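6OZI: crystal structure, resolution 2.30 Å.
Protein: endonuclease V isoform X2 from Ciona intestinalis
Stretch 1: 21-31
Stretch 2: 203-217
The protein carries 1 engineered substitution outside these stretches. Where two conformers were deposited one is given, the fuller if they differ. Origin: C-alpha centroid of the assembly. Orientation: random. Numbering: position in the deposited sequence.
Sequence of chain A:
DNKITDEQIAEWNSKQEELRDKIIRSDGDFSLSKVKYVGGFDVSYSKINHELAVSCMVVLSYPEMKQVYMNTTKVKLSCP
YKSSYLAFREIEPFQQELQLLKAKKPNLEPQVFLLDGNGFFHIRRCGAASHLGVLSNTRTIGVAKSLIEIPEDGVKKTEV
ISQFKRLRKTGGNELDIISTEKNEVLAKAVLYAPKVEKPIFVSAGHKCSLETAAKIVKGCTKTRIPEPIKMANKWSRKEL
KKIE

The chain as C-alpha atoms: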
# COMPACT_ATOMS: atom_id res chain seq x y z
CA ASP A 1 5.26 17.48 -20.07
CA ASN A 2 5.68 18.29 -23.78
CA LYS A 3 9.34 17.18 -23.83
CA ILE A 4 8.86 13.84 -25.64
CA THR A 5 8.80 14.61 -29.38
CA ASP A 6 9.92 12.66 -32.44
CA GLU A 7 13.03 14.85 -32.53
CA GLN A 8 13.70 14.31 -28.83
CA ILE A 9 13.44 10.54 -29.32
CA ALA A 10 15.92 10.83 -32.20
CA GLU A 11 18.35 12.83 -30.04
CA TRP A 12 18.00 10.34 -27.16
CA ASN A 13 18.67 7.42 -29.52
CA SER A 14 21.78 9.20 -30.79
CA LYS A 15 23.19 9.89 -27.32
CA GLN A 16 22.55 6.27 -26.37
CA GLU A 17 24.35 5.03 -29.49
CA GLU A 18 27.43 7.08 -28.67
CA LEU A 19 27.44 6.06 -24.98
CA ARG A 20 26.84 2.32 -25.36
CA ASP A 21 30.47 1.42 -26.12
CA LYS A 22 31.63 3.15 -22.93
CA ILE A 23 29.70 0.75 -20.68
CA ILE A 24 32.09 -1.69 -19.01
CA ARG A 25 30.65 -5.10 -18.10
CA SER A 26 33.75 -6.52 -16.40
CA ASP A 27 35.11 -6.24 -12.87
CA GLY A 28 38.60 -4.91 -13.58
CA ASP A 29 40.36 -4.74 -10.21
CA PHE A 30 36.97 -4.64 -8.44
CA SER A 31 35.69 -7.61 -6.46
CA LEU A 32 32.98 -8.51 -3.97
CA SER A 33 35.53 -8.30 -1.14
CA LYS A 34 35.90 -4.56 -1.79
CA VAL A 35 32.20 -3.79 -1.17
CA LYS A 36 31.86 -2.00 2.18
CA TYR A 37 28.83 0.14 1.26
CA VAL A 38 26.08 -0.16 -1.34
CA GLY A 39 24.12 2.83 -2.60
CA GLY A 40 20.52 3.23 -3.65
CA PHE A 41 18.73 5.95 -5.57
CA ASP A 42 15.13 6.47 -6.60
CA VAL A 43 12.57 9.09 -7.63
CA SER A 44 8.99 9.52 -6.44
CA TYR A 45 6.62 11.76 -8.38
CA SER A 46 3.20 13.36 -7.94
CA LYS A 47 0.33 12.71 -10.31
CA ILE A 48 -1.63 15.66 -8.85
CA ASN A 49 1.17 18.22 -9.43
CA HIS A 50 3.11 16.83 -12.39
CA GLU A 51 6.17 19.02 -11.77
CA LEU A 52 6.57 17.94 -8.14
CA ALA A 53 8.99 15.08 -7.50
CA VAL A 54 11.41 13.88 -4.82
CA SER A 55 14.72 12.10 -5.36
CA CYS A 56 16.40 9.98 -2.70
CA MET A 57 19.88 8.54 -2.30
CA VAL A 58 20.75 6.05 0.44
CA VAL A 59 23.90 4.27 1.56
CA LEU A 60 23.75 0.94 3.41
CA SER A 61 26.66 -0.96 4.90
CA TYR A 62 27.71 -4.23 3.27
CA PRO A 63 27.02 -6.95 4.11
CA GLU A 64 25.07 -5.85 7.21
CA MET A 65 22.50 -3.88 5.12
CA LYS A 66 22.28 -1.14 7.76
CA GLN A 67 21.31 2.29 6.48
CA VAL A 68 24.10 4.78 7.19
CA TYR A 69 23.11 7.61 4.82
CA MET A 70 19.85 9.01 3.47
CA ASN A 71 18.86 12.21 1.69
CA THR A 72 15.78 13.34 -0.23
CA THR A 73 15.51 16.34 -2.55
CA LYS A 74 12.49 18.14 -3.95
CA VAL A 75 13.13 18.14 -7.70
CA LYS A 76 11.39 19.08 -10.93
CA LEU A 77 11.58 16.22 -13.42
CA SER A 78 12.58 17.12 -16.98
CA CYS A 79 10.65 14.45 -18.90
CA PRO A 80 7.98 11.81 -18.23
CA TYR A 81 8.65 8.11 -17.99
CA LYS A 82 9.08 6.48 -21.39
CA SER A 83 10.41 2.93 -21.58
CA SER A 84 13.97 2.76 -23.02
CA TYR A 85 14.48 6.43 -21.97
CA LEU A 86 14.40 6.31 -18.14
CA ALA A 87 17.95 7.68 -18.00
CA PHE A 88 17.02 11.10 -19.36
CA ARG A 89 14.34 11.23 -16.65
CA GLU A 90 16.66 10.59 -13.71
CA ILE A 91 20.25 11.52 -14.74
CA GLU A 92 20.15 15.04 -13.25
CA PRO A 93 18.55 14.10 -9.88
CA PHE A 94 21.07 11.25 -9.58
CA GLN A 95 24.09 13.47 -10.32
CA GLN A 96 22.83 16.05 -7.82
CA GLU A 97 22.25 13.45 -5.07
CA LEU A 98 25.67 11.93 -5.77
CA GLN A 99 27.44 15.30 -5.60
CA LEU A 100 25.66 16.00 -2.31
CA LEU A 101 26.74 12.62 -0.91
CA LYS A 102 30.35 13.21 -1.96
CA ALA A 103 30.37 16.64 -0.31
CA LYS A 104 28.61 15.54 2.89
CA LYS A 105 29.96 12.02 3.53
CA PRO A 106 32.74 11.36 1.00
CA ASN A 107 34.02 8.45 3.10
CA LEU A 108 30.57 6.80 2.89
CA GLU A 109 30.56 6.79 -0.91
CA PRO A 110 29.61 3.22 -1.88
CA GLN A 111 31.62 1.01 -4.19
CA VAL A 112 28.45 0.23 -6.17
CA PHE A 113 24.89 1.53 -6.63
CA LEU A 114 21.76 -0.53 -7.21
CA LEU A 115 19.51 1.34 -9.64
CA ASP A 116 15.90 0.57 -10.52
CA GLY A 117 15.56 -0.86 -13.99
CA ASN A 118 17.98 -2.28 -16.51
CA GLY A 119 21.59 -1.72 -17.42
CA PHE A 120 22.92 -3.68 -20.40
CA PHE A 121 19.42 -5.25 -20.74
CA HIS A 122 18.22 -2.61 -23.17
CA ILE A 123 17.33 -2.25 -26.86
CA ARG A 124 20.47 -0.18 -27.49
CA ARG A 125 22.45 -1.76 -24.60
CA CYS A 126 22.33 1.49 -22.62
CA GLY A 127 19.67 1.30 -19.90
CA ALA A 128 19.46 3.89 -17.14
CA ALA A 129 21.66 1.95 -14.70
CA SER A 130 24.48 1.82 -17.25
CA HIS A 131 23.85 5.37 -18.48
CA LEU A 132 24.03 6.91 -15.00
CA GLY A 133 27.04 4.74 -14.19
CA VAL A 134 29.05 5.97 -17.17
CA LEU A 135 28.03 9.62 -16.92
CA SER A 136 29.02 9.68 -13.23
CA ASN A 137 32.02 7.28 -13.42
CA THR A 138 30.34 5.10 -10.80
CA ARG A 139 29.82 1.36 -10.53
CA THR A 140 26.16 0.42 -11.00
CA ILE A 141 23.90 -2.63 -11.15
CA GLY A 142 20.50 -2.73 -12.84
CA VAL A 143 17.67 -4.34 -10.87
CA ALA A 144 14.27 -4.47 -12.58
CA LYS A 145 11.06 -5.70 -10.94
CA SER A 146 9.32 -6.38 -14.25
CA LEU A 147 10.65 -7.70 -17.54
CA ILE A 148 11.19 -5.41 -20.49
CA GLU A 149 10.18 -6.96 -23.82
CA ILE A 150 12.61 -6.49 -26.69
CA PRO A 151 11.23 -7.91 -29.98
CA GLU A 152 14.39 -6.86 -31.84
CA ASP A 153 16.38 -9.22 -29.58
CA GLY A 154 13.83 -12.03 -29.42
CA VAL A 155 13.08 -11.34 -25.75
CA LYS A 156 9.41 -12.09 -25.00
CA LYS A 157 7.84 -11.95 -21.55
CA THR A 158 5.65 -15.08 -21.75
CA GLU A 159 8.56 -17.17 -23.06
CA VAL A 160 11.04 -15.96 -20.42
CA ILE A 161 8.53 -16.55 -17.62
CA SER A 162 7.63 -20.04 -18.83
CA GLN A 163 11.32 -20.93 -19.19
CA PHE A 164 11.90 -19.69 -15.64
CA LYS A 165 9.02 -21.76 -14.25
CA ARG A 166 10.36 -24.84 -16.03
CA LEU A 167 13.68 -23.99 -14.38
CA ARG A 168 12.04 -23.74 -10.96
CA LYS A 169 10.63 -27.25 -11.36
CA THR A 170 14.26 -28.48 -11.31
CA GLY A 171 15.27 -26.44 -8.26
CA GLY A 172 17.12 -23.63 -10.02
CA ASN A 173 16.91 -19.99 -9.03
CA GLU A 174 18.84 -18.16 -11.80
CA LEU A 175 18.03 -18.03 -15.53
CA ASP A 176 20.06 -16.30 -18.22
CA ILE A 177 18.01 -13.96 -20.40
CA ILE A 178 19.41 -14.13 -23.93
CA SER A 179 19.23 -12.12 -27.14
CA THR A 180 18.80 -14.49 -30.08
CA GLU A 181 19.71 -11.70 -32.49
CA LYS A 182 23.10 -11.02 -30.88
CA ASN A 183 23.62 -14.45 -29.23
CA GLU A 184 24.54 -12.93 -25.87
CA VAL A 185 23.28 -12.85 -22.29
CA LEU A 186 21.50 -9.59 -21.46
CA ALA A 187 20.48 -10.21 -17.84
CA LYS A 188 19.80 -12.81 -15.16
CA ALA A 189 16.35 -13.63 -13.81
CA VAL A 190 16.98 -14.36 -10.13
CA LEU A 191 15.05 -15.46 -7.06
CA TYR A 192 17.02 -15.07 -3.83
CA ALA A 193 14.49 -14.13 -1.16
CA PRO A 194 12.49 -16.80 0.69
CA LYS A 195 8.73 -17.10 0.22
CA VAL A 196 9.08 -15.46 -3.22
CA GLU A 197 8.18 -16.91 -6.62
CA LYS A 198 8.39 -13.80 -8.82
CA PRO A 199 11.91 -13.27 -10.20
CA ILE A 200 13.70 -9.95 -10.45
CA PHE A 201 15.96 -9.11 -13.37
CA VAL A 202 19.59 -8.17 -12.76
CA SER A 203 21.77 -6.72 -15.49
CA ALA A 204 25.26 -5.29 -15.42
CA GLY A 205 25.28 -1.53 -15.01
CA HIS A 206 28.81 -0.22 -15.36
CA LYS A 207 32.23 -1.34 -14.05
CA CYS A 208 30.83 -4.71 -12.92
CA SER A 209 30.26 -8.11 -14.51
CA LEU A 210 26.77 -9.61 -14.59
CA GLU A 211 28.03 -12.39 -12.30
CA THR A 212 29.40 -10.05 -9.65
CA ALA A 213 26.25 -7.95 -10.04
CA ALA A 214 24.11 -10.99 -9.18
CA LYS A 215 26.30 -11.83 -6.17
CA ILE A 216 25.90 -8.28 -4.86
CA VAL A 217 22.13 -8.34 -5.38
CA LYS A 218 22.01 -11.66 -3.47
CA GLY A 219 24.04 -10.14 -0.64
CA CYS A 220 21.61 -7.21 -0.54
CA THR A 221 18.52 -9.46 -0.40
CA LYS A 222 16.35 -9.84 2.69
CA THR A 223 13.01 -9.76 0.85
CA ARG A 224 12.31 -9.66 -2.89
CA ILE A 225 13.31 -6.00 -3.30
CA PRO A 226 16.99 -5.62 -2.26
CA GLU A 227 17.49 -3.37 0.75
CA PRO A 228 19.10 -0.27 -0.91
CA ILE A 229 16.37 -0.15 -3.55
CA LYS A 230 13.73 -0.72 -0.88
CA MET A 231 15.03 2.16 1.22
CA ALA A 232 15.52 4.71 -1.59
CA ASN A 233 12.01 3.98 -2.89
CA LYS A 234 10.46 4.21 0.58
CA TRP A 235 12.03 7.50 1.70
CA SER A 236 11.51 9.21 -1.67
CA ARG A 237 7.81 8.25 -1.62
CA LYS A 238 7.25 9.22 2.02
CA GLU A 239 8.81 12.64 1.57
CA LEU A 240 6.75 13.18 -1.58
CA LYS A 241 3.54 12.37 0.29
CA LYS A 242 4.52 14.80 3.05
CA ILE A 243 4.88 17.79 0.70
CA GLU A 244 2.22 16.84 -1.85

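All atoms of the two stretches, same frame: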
# COMPACT_ATOMS: atom_id res chain seq x y z
N ASP A 21 29.17 2.09 -26.13
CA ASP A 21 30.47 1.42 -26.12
C ASP A 21 31.33 1.80 -24.93
O ASP A 21 32.39 1.19 -24.73
CB ASP A 21 31.24 1.68 -27.42
CG ASP A 21 31.92 3.05 -27.44
OD1 ASP A 21 31.36 4.02 -26.88
OD2 ASP A 21 33.02 3.16 -28.04
N LYS A 22 30.90 2.77 -24.13
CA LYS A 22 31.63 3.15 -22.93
C LYS A 22 31.23 2.31 -21.72
O LYS A 22 31.91 2.37 -20.69
CB LYS A 22 31.41 4.63 -22.61
CG LYS A 22 31.78 5.57 -23.76
CD LYS A 22 33.21 5.37 -24.20
CE LYS A 22 33.56 6.31 -25.34
NZ LYS A 22 32.59 6.20 -26.47
N ILE A 23 30.14 1.55 -21.82
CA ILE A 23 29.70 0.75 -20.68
C ILE A 23 30.63 -0.44 -20.52
O ILE A 23 30.87 -1.19 -21.47
CB ILE A 23 28.24 0.31 -20.89
CG1 ILE A 23 27.34 1.54 -20.92
CG2 ILE A 23 27.81 -0.63 -19.79
CD1 ILE A 23 26.03 1.31 -21.63
N ILE A 24 31.15 -0.62 -19.31
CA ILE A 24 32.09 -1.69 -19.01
C ILE A 24 31.36 -2.76 -18.20
O ILE A 24 30.80 -2.46 -17.13
CB ILE A 24 33.33 -1.17 -18.26
CG1 ILE A 24 34.11 -0.21 -19.17
CG2 ILE A 24 34.21 -2.32 -17.83
CD1 ILE A 24 35.30 0.45 -18.49
N ARG A 25 31.36 -3.98 -18.71
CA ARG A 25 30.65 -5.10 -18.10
C ARG A 25 31.62 -6.14 -17.55
O ARG A 25 31.35 -7.34 -17.58
CB ARG A 25 29.68 -5.72 -19.09
CG ARG A 25 28.53 -4.80 -19.40
CD ARG A 25 27.59 -5.40 -20.39
NE ARG A 25 28.25 -5.68 -21.66
CZ ARG A 25 28.39 -6.90 -22.18
NH1 ARG A 25 27.91 -7.94 -21.53
NH2 ARG A 25 28.99 -7.06 -23.34
N SER A 26 32.76 -5.68 -17.05
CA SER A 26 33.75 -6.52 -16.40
C SER A 26 34.13 -5.89 -15.07
O SER A 26 33.87 -4.71 -14.82
CB SER A 26 34.99 -6.72 -17.28
OG SER A 26 34.65 -7.32 -18.52
N ASP A 27 34.78 -6.69 -14.22
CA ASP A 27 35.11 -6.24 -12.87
C ASP A 27 36.37 -5.38 -12.81
O ASP A 27 36.49 -4.53 -11.92
CB ASP A 27 35.25 -7.45 -11.94
CG ASP A 27 33.93 -8.14 -11.67
OD1 ASP A 27 32.86 -7.55 -11.95
OD2 ASP A 27 33.95 -9.29 -11.18
N GLY A 28 37.32 -5.58 -13.71
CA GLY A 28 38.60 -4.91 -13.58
C GLY A 28 39.27 -5.37 -12.29
O GLY A 28 39.29 -6.56 -11.98
N ASP A 29 39.79 -4.42 -11.51
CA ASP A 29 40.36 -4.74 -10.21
C ASP A 29 39.33 -4.69 -9.09
O ASP A 29 39.70 -4.71 -7.91
CB ASP A 29 41.56 -3.84 -9.88
CG ASP A 29 41.30 -2.38 -10.19
OD1 ASP A 29 40.21 -1.87 -9.82
OD2 ASP A 29 42.19 -1.74 -10.79
N PHE A 30 38.04 -4.61 -9.43
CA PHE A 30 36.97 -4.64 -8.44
C PHE A 30 36.57 -6.08 -8.13
O PHE A 30 36.65 -6.96 -8.99
CB PHE A 30 35.76 -3.85 -8.96
CG PHE A 30 34.51 -4.02 -8.11
CD1 PHE A 30 34.36 -3.32 -6.93
CD2 PHE A 30 33.48 -4.84 -8.53
CE1 PHE A 30 33.21 -3.46 -6.16
CE2 PHE A 30 32.33 -4.98 -7.78
CZ PHE A 30 32.19 -4.29 -6.59
N SER A 31 36.16 -6.31 -6.89
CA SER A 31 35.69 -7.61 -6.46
C SER A 31 34.68 -7.44 -5.33
O SER A 31 34.55 -6.37 -4.74
CB SER A 31 36.85 -8.52 -6.04
OG SER A 31 37.56 -7.96 -4.96
N SER A 203 20.87 -6.89 -14.37
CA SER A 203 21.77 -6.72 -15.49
C SER A 203 22.95 -5.89 -15.03
O SER A 203 22.86 -5.14 -14.05
CB SER A 203 21.08 -6.07 -16.72
OG SER A 203 20.39 -4.88 -16.37
N ALA A 204 24.08 -6.08 -15.71
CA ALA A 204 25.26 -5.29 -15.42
C ALA A 204 24.97 -3.82 -15.70
O ALA A 204 24.35 -3.47 -16.70
CB ALA A 204 26.44 -5.78 -16.26
N GLY A 205 25.41 -2.96 -14.79
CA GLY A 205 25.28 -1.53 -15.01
C GLY A 205 26.52 -0.96 -15.67
O GLY A 205 26.54 -0.69 -16.87
N HIS A 206 27.57 -0.78 -14.87
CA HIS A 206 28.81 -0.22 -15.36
C HIS A 206 29.90 -0.56 -14.36
O HIS A 206 29.69 -0.45 -13.15
CB HIS A 206 28.69 1.30 -15.54
CG HIS A 206 29.94 1.96 -16.02
ND1 HIS A 206 30.69 1.46 -17.05
CD2 HIS A 206 30.55 3.09 -15.61
CE1 HIS A 206 31.73 2.25 -17.26
NE2 HIS A 206 31.67 3.25 -16.39
N LYS A 207 31.07 -0.98 -14.87
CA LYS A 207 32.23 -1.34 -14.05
C LYS A 207 31.98 -2.57 -13.18
O LYS A 207 32.52 -2.69 -12.08
CB LYS A 207 32.67 -0.15 -13.19
CG LYS A 207 33.05 1.09 -14.00
CD LYS A 207 33.53 2.27 -13.15
CE LYS A 207 34.86 2.08 -12.50
NZ LYS A 207 35.31 3.39 -11.91
N CYS A 208 31.20 -3.53 -13.69
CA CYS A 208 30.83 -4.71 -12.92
C CYS A 208 30.30 -5.79 -13.86
O CYS A 208 29.48 -5.49 -14.73
CB CYS A 208 29.78 -4.36 -11.86
SG CYS A 208 29.42 -5.66 -10.68
N SER A 209 30.77 -7.02 -13.69
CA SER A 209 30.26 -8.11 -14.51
C SER A 209 28.86 -8.51 -14.04
O SER A 209 28.47 -8.27 -12.89
CB SER A 209 31.19 -9.33 -14.46
OG SER A 209 31.10 -9.99 -13.21
N LEU A 210 28.10 -9.13 -14.95
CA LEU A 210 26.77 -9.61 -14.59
C LEU A 210 26.83 -10.57 -13.41
O LEU A 210 25.95 -10.56 -12.54
CB LEU A 210 26.12 -10.27 -15.80
CG LEU A 210 24.78 -11.00 -15.58
CD1 LEU A 210 23.74 -10.11 -14.93
CD2 LEU A 210 24.27 -11.55 -16.90
N GLU A 211 27.88 -11.39 -13.35
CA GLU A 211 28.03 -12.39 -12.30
C GLU A 211 28.25 -11.74 -10.94
O GLU A 211 27.61 -12.11 -9.94
CB GLU A 211 29.19 -13.31 -12.66
CG GLU A 211 28.98 -14.14 -13.92
CD GLU A 211 29.18 -13.43 -15.26
OE1 GLU A 211 29.60 -12.24 -15.29
OE2 GLU A 211 28.95 -14.10 -16.30
N THR A 212 29.18 -10.79 -10.88
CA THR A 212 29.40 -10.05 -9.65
C THR A 212 28.17 -9.24 -9.28
O THR A 212 27.79 -9.16 -8.11
CB THR A 212 30.63 -9.16 -9.79
OG1 THR A 212 31.78 -9.96 -10.13
CG2 THR A 212 30.90 -8.42 -8.49
N ALA A 213 27.50 -8.66 -10.28
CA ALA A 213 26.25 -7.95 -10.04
C ALA A 213 25.25 -8.85 -9.31
O ALA A 213 24.67 -8.46 -8.29
CB ALA A 213 25.66 -7.44 -11.35
N ALA A 214 25.06 -10.07 -9.81
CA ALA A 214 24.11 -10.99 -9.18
C ALA A 214 24.54 -11.34 -7.76
O ALA A 214 23.70 -11.41 -6.86
CB ALA A 214 23.96 -12.26 -10.02
N LYS A 215 25.85 -11.55 -7.53
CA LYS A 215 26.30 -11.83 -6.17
C LYS A 215 25.98 -10.67 -5.23
O LYS A 215 25.59 -10.89 -4.07
CB LYS A 215 27.80 -12.13 -6.13
CG LYS A 215 28.18 -13.60 -6.12
CD LYS A 215 29.53 -13.82 -6.79
CE LYS A 215 30.10 -15.20 -6.48
NZ LYS A 215 29.01 -16.20 -6.30
N ILE A 216 26.16 -9.44 -5.70
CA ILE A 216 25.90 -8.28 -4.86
C ILE A 216 24.40 -8.14 -4.59
O ILE A 216 23.98 -7.81 -3.47
CB ILE A 216 26.49 -7.01 -5.51
CG1 ILE A 216 28.01 -7.15 -5.59
CG2 ILE A 216 26.07 -5.76 -4.75
CD1 ILE A 216 28.70 -6.00 -6.30
N VAL A 217 23.57 -8.40 -5.60
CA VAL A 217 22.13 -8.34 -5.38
C VAL A 217 21.70 -9.41 -4.37
O VAL A 217 20.87 -9.16 -3.49
CB VAL A 217 21.39 -8.46 -6.72
CG1 VAL A 217 19.90 -8.64 -6.52
CG2 VAL A 217 21.66 -7.21 -7.58
O HOH W 1 28.95 -9.11 -17.66
O HOH W 2 35.86 -2.00 -11.89

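Residues 21-31 form no regular helix or strand, yet they follow closely the end of strand 203-206 and the start of helix 210-217, and together the two stretches bury 572 Å². Most of the specificity is polar, and it gathers at two places.

The first is a backbone pairing around Ile24. Its N donates to His206 ND1 at 3.1 Å, nearly straight at 168°, while its O accepts from Lys207 N at 2.7 Å with a more bent angle of 133°. His206, in the t rotamer, brings its ring edge to the Ile24 amide, so a side chain supplies the acceptor here. The ring is buried, and its ND1 must be unprotonated to accept. Lys207 sits at phi/psi 65/35; its CA-to-CB bond points away from residues 21-31, and its amine is hydrogen-bonded elsewhere in the structure. Further along, CA-H...O contacts continue the pairing: Arg25 CA to Cys208 O at 3.6 Å and Ser209 CA to Arg25 O at 3.3 Å.

The second place is Asp27, whose carboxylate meets the beginning of the helix. OD1 accepts from Ser209 N at 2.8 Å and 173°, and OD2 accepts from Thr212 OG1 at 2.5 Å. Ser209 is the N-cap: its OG accepts from Thr212 N at 3.1 Å. Serine suits that position because its short side chain, in p, folds back to the free amide. The aspartate's m rotamer brings both oxygens within reach of the helix start, where an anion is generally favourable.

Just after Asp27 the chain reverses in a type II' turn, closed by Phe30 N donating to Asp27 O at 2.9 Å. Gly28, at phi 63, takes a conformation that glycine accommodates readily. The turn leads into Phe30, whose CA-to-CB bond points toward the helical stretch.

Phe30 is the apolar anchor, buried with a t rotamer. Its CZ lies 3.9 Å from Ile216 CD1, which meets the ring edge, and its CE2 lies 3.8 Å from Thr212 CG2 and 4.2 Å from Cys208 SG. Thr212 thus serves twice, its hydroxyl binding Asp27 and its methyl packing on Phe30. At the other end, Arg25 CG rests 3.9 Å from Ala204 CB, and Ile23 CG2 lies 3.2 Å from Gly205 O.

Water completes the contact. One molecule donates to Arg25 O at 3.0 Å and accepts from Leu210 N at 2.8 Å, linking a loop carbonyl to an amide of the helix's first turn.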